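Local coordinates for zinc uptake regulation protein (Escherichia coli, PDB 4MTE) that represses the zinc-uptake genes znuACB by binding their operator DNA with zinc as cofactor, at residues V86-A99 with A108-I120. Sequence-based numbering, arbitrary orientation.
Sequences VLCHLFDQPTHTSA and AVKEECAEGVEDI. With ZN (zinc ion), chain N.
A99 and E112 form an antiparallel hydrogen-bonded pair, A99 N to E112 O at 2.9 Å and E112 N to A99 O at 3.0 Å, joining the start of strand 99-103 to strand 109-112 in the mixed sheet of this Fur-family repressor. Beside this pair lies a zinc site, probably the regulatory one as in other Fur-family proteins, that ties the end of strand 84-87, which pairs with 76-79 in the other sheet, to strand 109-112. C88 and H96, from near the two ends of the intervening loop, meet E111 on the metal, and H77 completes the site. The thiolate and imidazole suit zinc, as does the carboxylate of E111, which grips it with both oxygens, OE1 at 2.0 Å and OE2 at 2.1 Å. With CG anti to the backbone N (chi1 -169°) and an extended chain, E111 spans the distance from its strand to the ion. The H96 ring meets OE1 at its edge, its plane 41° from that of the carboxylate, while L90 lays CB over one ring face, toward its rim, and CD1 against E111 CD, apolar cover beside the metal ligands. V86 and V109, branched and apolar, pack between their strands without polar groups to satisfy, CG2 to CG2 at 3.6 Å. M121 of the second subunit packs on A99. T97 OG1 donates to E118 OE1 at 3.0 Å, 46° out of the carboxylate plane. A valine in place of T97 has no hydroxyl to offer, so the E118 carboxylate would probably lose this partner and be freer to turn. T97 CG2 lies 3.5 Å from A114 O.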
ATOM      1  N   VAL D  86      -6.320 -23.978  -4.510  1.00 53.49           N
ATOM      2  CA  VAL D  86      -5.703 -25.211  -4.982  1.00 49.28           C
ATOM      3  C   VAL D  86      -6.744 -26.258  -5.357  1.00 49.68           C
ATOM      4  O   VAL D  86      -7.806 -26.355  -4.742  1.00 40.68           O
ATOM      5  CB  VAL D  86      -4.733 -25.797  -3.928  1.00 50.02           C
ATOM      6  CG1 VAL D  86      -5.496 -26.294  -2.697  1.00 44.51           C
ATOM      7  CG2 VAL D  86      -3.888 -26.906  -4.544  1.00 50.64           C
ATOM      8  N   LEU D  87      -6.420 -27.039  -6.382  1.00 47.64           N
ATOM      9  CA  LEU D  87      -7.265 -28.142  -6.802  1.00 44.56           C
ATOM     10  C   LEU D  87      -7.340 -29.176  -5.686  1.00 34.62           C
ATOM     11  O   LEU D  87      -6.354 -29.430  -4.994  1.00 33.59           O
ATOM     12  CB  LEU D  87      -6.696 -28.782  -8.069  1.00 56.74           C
ATOM     13  CG  LEU D  87      -7.520 -29.902  -8.709  1.00 48.25           C
ATOM     14  CD1 LEU D  87      -8.837 -29.367  -9.256  1.00 49.41           C
ATOM     15  CD2 LEU D  87      -6.714 -30.582  -9.803  1.00 52.13           C
ATOM     16  N   CYS D  88      -8.522 -29.754  -5.499  1.00 42.44           N
ATOM     17  CA  CYS D  88      -8.694 -30.868  -4.579  1.00 56.78           C
ATOM     18  C   CYS D  88      -8.384 -32.170  -5.307  1.00 49.60           C
ATOM     19  O   CYS D  88      -8.953 -32.443  -6.363  1.00 54.48           O
ATOM     20  CB  CYS D  88     -10.125 -30.902  -4.047  1.00 57.31           C
ATOM     21  SG  CYS D  88     -10.497 -32.374  -3.084  1.00 52.19           S
ATOM     22  N   HIS D  89      -7.476 -32.964  -4.747  1.00 61.34           N
ATOM     23  CA  HIS D  89      -7.100 -34.247  -5.336  1.00 71.38           C
ATOM     24  C   HIS D  89      -7.809 -35.389  -4.616  1.00 63.49           C
ATOM     25  O   HIS D  89      -7.321 -36.518  -4.601  1.00 74.33           O
ATOM     26  CB  HIS D  89      -5.583 -34.440  -5.259  1.00 52.24           C
ATOM     27  CG  HIS D  89      -4.804 -33.378  -5.972  1.00 63.59           C
ATOM     28  ND1 HIS D  89      -4.465 -33.469  -7.304  1.00 72.01           N
ATOM     29  CD2 HIS D  89      -4.300 -32.200  -5.534  1.00 62.96           C
ATOM     30  CE1 HIS D  89      -3.786 -32.392  -7.658  1.00 64.26           C
ATOM     31  NE2 HIS D  89      -3.673 -31.606  -6.603  1.00 73.08           N
ATOM     32  N   LEU D  90      -8.967 -35.087  -4.034  1.00 61.48           N
ATOM     33  CA  LEU D  90      -9.693 -36.042  -3.201  1.00 65.94           C
ATOM     34  C   LEU D  90     -11.211 -35.902  -3.312  1.00 66.48           C
ATOM     35  O   LEU D  90     -11.930 -36.290  -2.394  1.00 78.85           O
ATOM     36  CB  LEU D  90      -9.304 -35.856  -1.731  1.00 67.68           C
ATOM     37  CG  LEU D  90      -7.835 -36.003  -1.334  1.00 73.27           C
ATOM     38  CD1 LEU D  90      -7.664 -35.580   0.117  1.00 64.52           C
ATOM     39  CD2 LEU D  90      -7.356 -37.432  -1.541  1.00 69.35           C
ATOM     40  N   PHE D  91     -11.705 -35.349  -4.417  1.00 70.39           N
ATOM     41  CA  PHE D  91     -13.149 -35.151  -4.565  1.00 66.32           C
ATOM     42  C   PHE D  91     -13.822 -36.315  -5.296  1.00 84.02           C
ATOM     43  O   PHE D  91     -15.036 -36.305  -5.501  1.00 79.23           O
ATOM     44  CB  PHE D  91     -13.468 -33.806  -5.242  1.00 54.58           C
ATOM     45  CG  PHE D  91     -13.009 -33.702  -6.675  1.00 56.63           C
ATOM     46  CD1 PHE D  91     -13.653 -34.401  -7.683  1.00 60.57           C
ATOM     47  CD2 PHE D  91     -11.955 -32.871  -7.018  1.00 62.26           C
ATOM     48  CE1 PHE D  91     -13.236 -34.297  -8.995  1.00 65.55           C
ATOM     49  CE2 PHE D  91     -11.539 -32.761  -8.332  1.00 55.15           C
ATOM     50  CZ  PHE D  91     -12.181 -33.473  -9.320  1.00 56.51           C
ATOM     51  N   ASP D  92     -13.032 -37.312  -5.685  1.00112.33           N
ATOM     52  CA  ASP D  92     -13.574 -38.520  -6.306  1.00117.33           C
ATOM     53  C   ASP D  92     -14.294 -39.383  -5.268  1.00106.51           C
ATOM     54  O   ASP D  92     -15.153 -40.196  -5.611  1.00100.86           O
ATOM     55  CB  ASP D  92     -12.471 -39.326  -7.003  1.00103.59           C
ATOM     56  CG  ASP D  92     -11.244 -39.520  -6.132  1.00 90.47           C
ATOM     57  OD1 ASP D  92     -11.039 -38.715  -5.200  1.00 98.82           O
ATOM     58  OD2 ASP D  92     -10.479 -40.474  -6.387  1.00 99.06           O
ATOM     59  N   GLN D  93     -13.934 -39.193  -4.003  1.00101.50           N
ATOM     60  CA  GLN D  93     -14.613 -39.838  -2.883  1.00119.89           C
ATOM     61  C   GLN D  93     -15.697 -38.897  -2.363  1.00125.24           C
ATOM     62  O   GLN D  93     -15.763 -37.741  -2.786  1.00121.94           O
ATOM     63  CB  GLN D  93     -13.605 -40.151  -1.771  1.00109.75           C
ATOM     64  CG  GLN D  93     -12.846 -38.937  -1.255  1.00109.05           C
ATOM     65  CD  GLN D  93     -12.010 -39.241  -0.027  1.00120.40           C
ATOM     66  OE1 GLN D  93     -11.999 -38.473   0.936  1.00118.64           O
ATOM     67  NE2 GLN D  93     -11.297 -40.361  -0.058  1.00119.14           N
ATOM     68  N   PRO D  94     -16.562 -39.383  -1.455  1.00130.47           N
ATOM     69  CA  PRO D  94     -17.495 -38.453  -0.807  1.00133.67           C
ATOM     70  C   PRO D  94     -16.753 -37.328  -0.090  1.00134.35           C
ATOM     71  O   PRO D  94     -15.588 -37.512   0.270  1.00129.13           O
ATOM     72  CB  PRO D  94     -18.252 -39.342   0.193  1.00125.63           C
ATOM     73  CG  PRO D  94     -17.466 -40.622   0.277  1.00115.55           C
ATOM     74  CD  PRO D  94     -16.821 -40.777  -1.058  1.00117.23           C
ATOM     75  N   THR D  95     -17.416 -36.188   0.099  1.00142.47           N
ATOM     76  CA  THR D  95     -16.788 -34.996   0.674  1.00131.97           C
ATOM     77  C   THR D  95     -15.994 -35.312   1.939  1.00132.26           C
ATOM     78  O   THR D  95     -16.322 -36.243   2.675  1.00133.72           O
ATOM     79  CB  THR D  95     -17.827 -33.904   0.978  1.00123.22           C
ATOM     80  OG1 THR D  95     -18.867 -34.440   1.804  1.00123.30           O
ATOM     81  CG2 THR D  95     -18.431 -33.376  -0.316  1.00106.79           C
ATOM     82  N   HIS D  96     -14.957 -34.519   2.185  1.00122.52           N
ATOM     83  CA  HIS D  96     -13.911 -34.893   3.125  1.00104.52           C
ATOM     84  C   HIS D  96     -13.452 -33.733   3.996  1.00104.61           C
ATOM     85  O   HIS D  96     -13.776 -32.573   3.735  1.00114.96           O
ATOM     86  CB  HIS D  96     -12.708 -35.399   2.331  1.00103.33           C
ATOM     87  CG  HIS D  96     -12.199 -34.408   1.329  1.00 85.09           C
ATOM     88  ND1 HIS D  96     -12.854 -34.148   0.144  1.00 62.92           N
ATOM     89  CD2 HIS D  96     -11.113 -33.601   1.344  1.00 68.96           C
ATOM     90  CE1 HIS D  96     -12.186 -33.230  -0.532  1.00 67.21           C
ATOM     91  NE2 HIS D  96     -11.127 -32.881   0.174  1.00 56.32           N
ATOM     92  N   THR D  97     -12.695 -34.073   5.035  1.00 98.34           N
ATOM     93  CA  THR D  97     -11.906 -33.104   5.781  1.00100.65           C
ATOM     94  C   THR D  97     -10.474 -33.258   5.298  1.00106.58           C
ATOM     95  O   THR D  97     -10.083 -34.338   4.853  1.00 97.00           O
ATOM     96  CB  THR D  97     -11.961 -33.354   7.302  1.00 89.07           C
ATOM     97  OG1 THR D  97     -11.204 -32.343   7.981  1.00 97.10           O
ATOM     98  CG2 THR D  97     -11.398 -34.734   7.657  1.00 88.11           C
ATOM     99  N   SER D  98      -9.688 -32.190   5.384  1.00 80.89           N
ATOM    100  CA  SER D  98      -8.317 -32.241   4.897  1.00 83.45           C
ATOM    101  C   SER D  98      -7.404 -31.265   5.615  1.00 79.57           C
ATOM    102  O   SER D  98      -7.847 -30.240   6.133  1.00 86.76           O
ATOM    103  CB  SER D  98      -8.280 -31.946   3.402  1.00 80.90           C
ATOM    104  OG  SER D  98      -8.633 -30.600   3.137  1.00 86.54           O
ATOM    105  N   ALA D  99      -6.119 -31.604   5.630  1.00 79.29           N
ATOM    106  CA  ALA D  99      -5.085 -30.724   6.146  1.00 66.70           C
ATOM    107  C   ALA D  99      -4.120 -30.410   5.011  1.00 76.81           C
ATOM    108  O   ALA D  99      -3.623 -31.315   4.340  1.00 74.40           O
ATOM    109  CB  ALA D  99      -4.355 -31.385   7.306  1.00 69.86           C
ATOM    110  N   ALA D 108       4.611 -25.330  -3.106  1.00103.08           N
ATOM    111  CA  ALA D 108       3.805 -26.518  -3.376  1.00 80.89           C
ATOM    112  C   ALA D 108       2.966 -26.852  -2.151  1.00 80.88           C
ATOM    113  O   ALA D 108       3.309 -26.458  -1.035  1.00 78.86           O
ATOM    114  CB  ALA D 108       4.694 -27.697  -3.746  1.00 88.35           C
ATOM    115  N   VAL D 109       1.865 -27.571  -2.358  1.00 66.68           N
ATOM    116  CA  VAL D 109       1.004 -27.961  -1.249  1.00 62.35           C
ATOM    117  C   VAL D 109       0.465 -29.376  -1.408  1.00 67.66           C
ATOM    118  O   VAL D 109       0.183 -29.819  -2.522  1.00 75.73           O
ATOM    119  CB  VAL D 109      -0.182 -26.982  -1.065  1.00 82.73           C
ATOM    120  CG1 VAL D 109       0.324 -25.567  -0.819  1.00 70.36           C
ATOM    121  CG2 VAL D 109      -1.117 -27.025  -2.270  1.00 93.64           C
ATOM    122  N   LYS D 110       0.325 -30.078  -0.287  1.00 68.23           N
ATOM    123  CA  LYS D 110      -0.263 -31.417  -0.290  1.00 85.94           C
ATOM    124  C   LYS D 110      -1.540 -31.453   0.539  1.00 73.82           C
ATOM    125  O   LYS D 110      -1.533 -31.085   1.718  1.00 72.06           O
ATOM    126  CB  LYS D 110       0.734 -32.449   0.248  1.00 95.99           C
ATOM    127  CG  LYS D 110       1.464 -33.237  -0.837  1.00 97.87           C
ATOM    128  CD  LYS D 110       0.592 -34.337  -1.437  1.00 97.53           C
ATOM    129  CE  LYS D 110       0.414 -35.503  -0.473  1.00102.08           C
ATOM    130  NZ  LYS D 110      -0.243 -36.678  -1.113  1.00 91.15           N
ATOM    131  N   GLU D 111      -2.636 -31.886  -0.086  1.00 66.58           N
ATOM    132  CA  GLU D 111      -3.867 -32.153   0.647  1.00 76.29           C
ATOM    133  C   GLU D 111      -3.814 -33.579   1.178  1.00 76.64           C
ATOM    134  O   GLU D 111      -3.739 -34.533   0.404  1.00 90.09           O
ATOM    135  CB  GLU D 111      -5.124 -31.969  -0.219  1.00 62.15           C
ATOM    136  CG  GLU D 111      -6.379 -31.987   0.646  1.00 51.80           C
ATOM    137  CD  GLU D 111      -7.708 -31.942  -0.100  1.00 45.18           C
ATOM    138  OE1 GLU D 111      -8.736 -32.003   0.584  1.00 50.71           O
ATOM    139  OE2 GLU D 111      -7.775 -31.849  -1.337  1.00 37.78           O
ATOM    140  N   GLU D 112      -3.851 -33.715   2.500  1.00 78.55           N
ATOM    141  CA  GLU D 112      -3.808 -35.024   3.141  1.00 67.55           C
ATOM    142  C   GLU D 112      -4.963 -35.171   4.123  1.00 76.64           C
ATOM    143  O   GLU D 112      -5.179 -34.312   4.978  1.00 95.67           O
ATOM    144  CB  GLU D 112      -2.471 -35.226   3.855  1.00 82.27           C
ATOM    145  CG  GLU D 112      -1.268 -34.839   3.005  1.00105.37           C
ATOM    146  CD  GLU D 112      -0.013 -35.622   3.351  1.00120.92           C
ATOM    147  OE1 GLU D 112      -0.093 -36.865   3.466  1.00106.51           O
ATOM    148  OE2 GLU D 112       1.056 -34.994   3.504  1.00108.46           O
ATOM    149  N   CYS D 113      -5.703 -36.266   3.991  1.00 92.40           N
ATOM    150  CA  CYS D 113      -6.856 -36.517   4.844  1.00 82.58           C
ATOM    151  C   CYS D 113      -6.417 -36.710   6.290  1.00 90.80           C
ATOM    152  O   CYS D 113      -5.261 -37.031   6.561  1.00 99.75           O
ATOM    153  CB  CYS D 113      -7.614 -37.754   4.361  1.00 95.16           C
ATOM    154  SG  CYS D 113      -9.173 -38.043   5.228  1.00130.24           S
ATOM    155  N   ALA D 114      -7.350 -36.519   7.216  1.00104.91           N
ATOM    156  CA  ALA D 114      -7.055 -36.643   8.638  1.00110.63           C
ATOM    157  C   ALA D 114      -8.347 -36.669   9.451  1.00115.62           C
ATOM    158  O   ALA D 114      -8.831 -35.629   9.897  1.00102.58           O
ATOM    159  CB  ALA D 114      -6.159 -35.496   9.096  1.00 81.27           C
ATOM    160  N   GLU D 115      -8.903 -37.863   9.631  1.00122.62           N
ATOM    161  CA  GLU D 115     -10.102 -38.038  10.442  1.00117.64           C
ATOM    162  C   GLU D 115      -9.751 -37.814  11.907  1.00109.71           C
ATOM    163  O   GLU D 115     -10.562 -37.305  12.690  1.00105.79           O
ATOM    164  CB  GLU D 115     -10.673 -39.446  10.251  1.00121.71           C
ATOM    165  CG  GLU D 115     -10.900 -39.837   8.798  1.00127.57           C
ATOM    166  CD  GLU D 115     -11.917 -38.950   8.103  1.00140.38           C
ATOM    167  OE1 GLU D 115     -12.888 -38.523   8.762  1.00151.55           O
ATOM    168  OE2 GLU D 115     -11.741 -38.678   6.896  1.00132.21           O
ATOM    169  N   GLY D 116      -8.527 -38.193  12.264  1.00 97.29           N
ATOM    170  CA  GLY D 116      -8.039 -38.060  13.623  1.00106.44           C
ATOM    171  C   GLY D 116      -8.050 -36.621  14.100  1.00 92.63           C
ATOM    172  O   GLY D 116      -8.078 -36.361  15.299  1.00 85.87           O
ATOM    173  N   VAL D 117      -8.030 -35.686  13.155  1.00 92.23           N
ATOM    174  CA  VAL D 117      -8.080 -34.264  13.474  1.00100.90           C
ATOM    175  C   VAL D 117      -9.528 -33.833  13.666  1.00 85.54           C
ATOM    176  O   VAL D 117      -9.868 -33.189  14.658  1.00 68.50           O
ATOM    177  CB  VAL D 117      -7.440 -33.421  12.351  1.00 99.20           C
ATOM    178  CG1 VAL D 117      -7.612 -31.923  12.615  1.00 98.03           C
ATOM    179  CG2 VAL D 117      -5.969 -33.776  12.204  1.00 90.89           C
ATOM    180  N   GLU D 118     -10.365 -34.186  12.695  1.00 65.54           N
ATOM    181  CA  GLU D 118     -11.795 -33.904  12.744  1.00 75.91           C
ATOM    182  C   GLU D 118     -12.384 -34.375  14.072  1.00 87.47           C
ATOM    183  O   GLU D 118     -13.139 -33.648  14.727  1.00 77.19           O
ATOM    184  CB  GLU D 118     -12.497 -34.619  11.586  1.00 95.26           C
ATOM    185  CG  GLU D 118     -13.973 -34.275  11.416  1.00 94.06           C
ATOM    186  CD  GLU D 118     -14.204 -33.043  10.556  1.00103.22           C
ATOM    187  OE1 GLU D 118     -13.229 -32.325  10.251  1.00105.72           O
ATOM    188  OE2 GLU D 118     -15.371 -32.798  10.181  1.00100.61           O
ATOM    189  N   ASP D 119     -12.024 -35.594  14.463  1.00 88.84           N
ATOM    190  CA  ASP D 119     -12.510 -36.179  15.708  1.00 93.48           C
ATOM    191  C   ASP D 119     -12.095 -35.359  16.928  1.00 76.30           C
ATOM    192  O   ASP D 119     -12.927 -35.038  17.779  1.00 73.27           O
ATOM    193  CB  ASP D 119     -12.001 -37.615  15.855  1.00 92.35           C
ATOM    194  CG  ASP D 119     -12.662 -38.573  14.883  1.00 90.18           C
ATOM    195  OD1 ASP D 119     -13.212 -38.107  13.863  1.00 91.37           O
ATOM    196  OD2 ASP D 119     -12.627 -39.795  15.138  1.00 94.65           O
ATOM    197  N   ILE D 120     -10.810 -35.028  17.014  1.00 60.61           N
ATOM    198  CA  ILE D 120     -10.292 -34.247  18.134  1.00 79.90           C
ATOM    199  C   ILE D 120     -10.952 -32.874  18.180  1.00 84.60           C
ATOM    200  O   ILE D 120     -11.293 -32.376  19.249  1.00 65.95           O
ATOM    201  CB  ILE D 120      -8.761 -34.063  18.038  1.00 95.58           C
ATOM    202  CG1 ILE D 120      -8.056 -35.410  18.190  1.00 85.56           C
ATOM    203  CG2 ILE D 120      -8.255 -33.104  19.119  1.00 76.14           C
ATOM    204  CD1 ILE D 120      -6.593 -35.383  17.783  1.00 87.78           C
TER
HETATM  205 ZN    ZN N 202      -9.879 -31.832  -1.008  1.00 52.81          ZN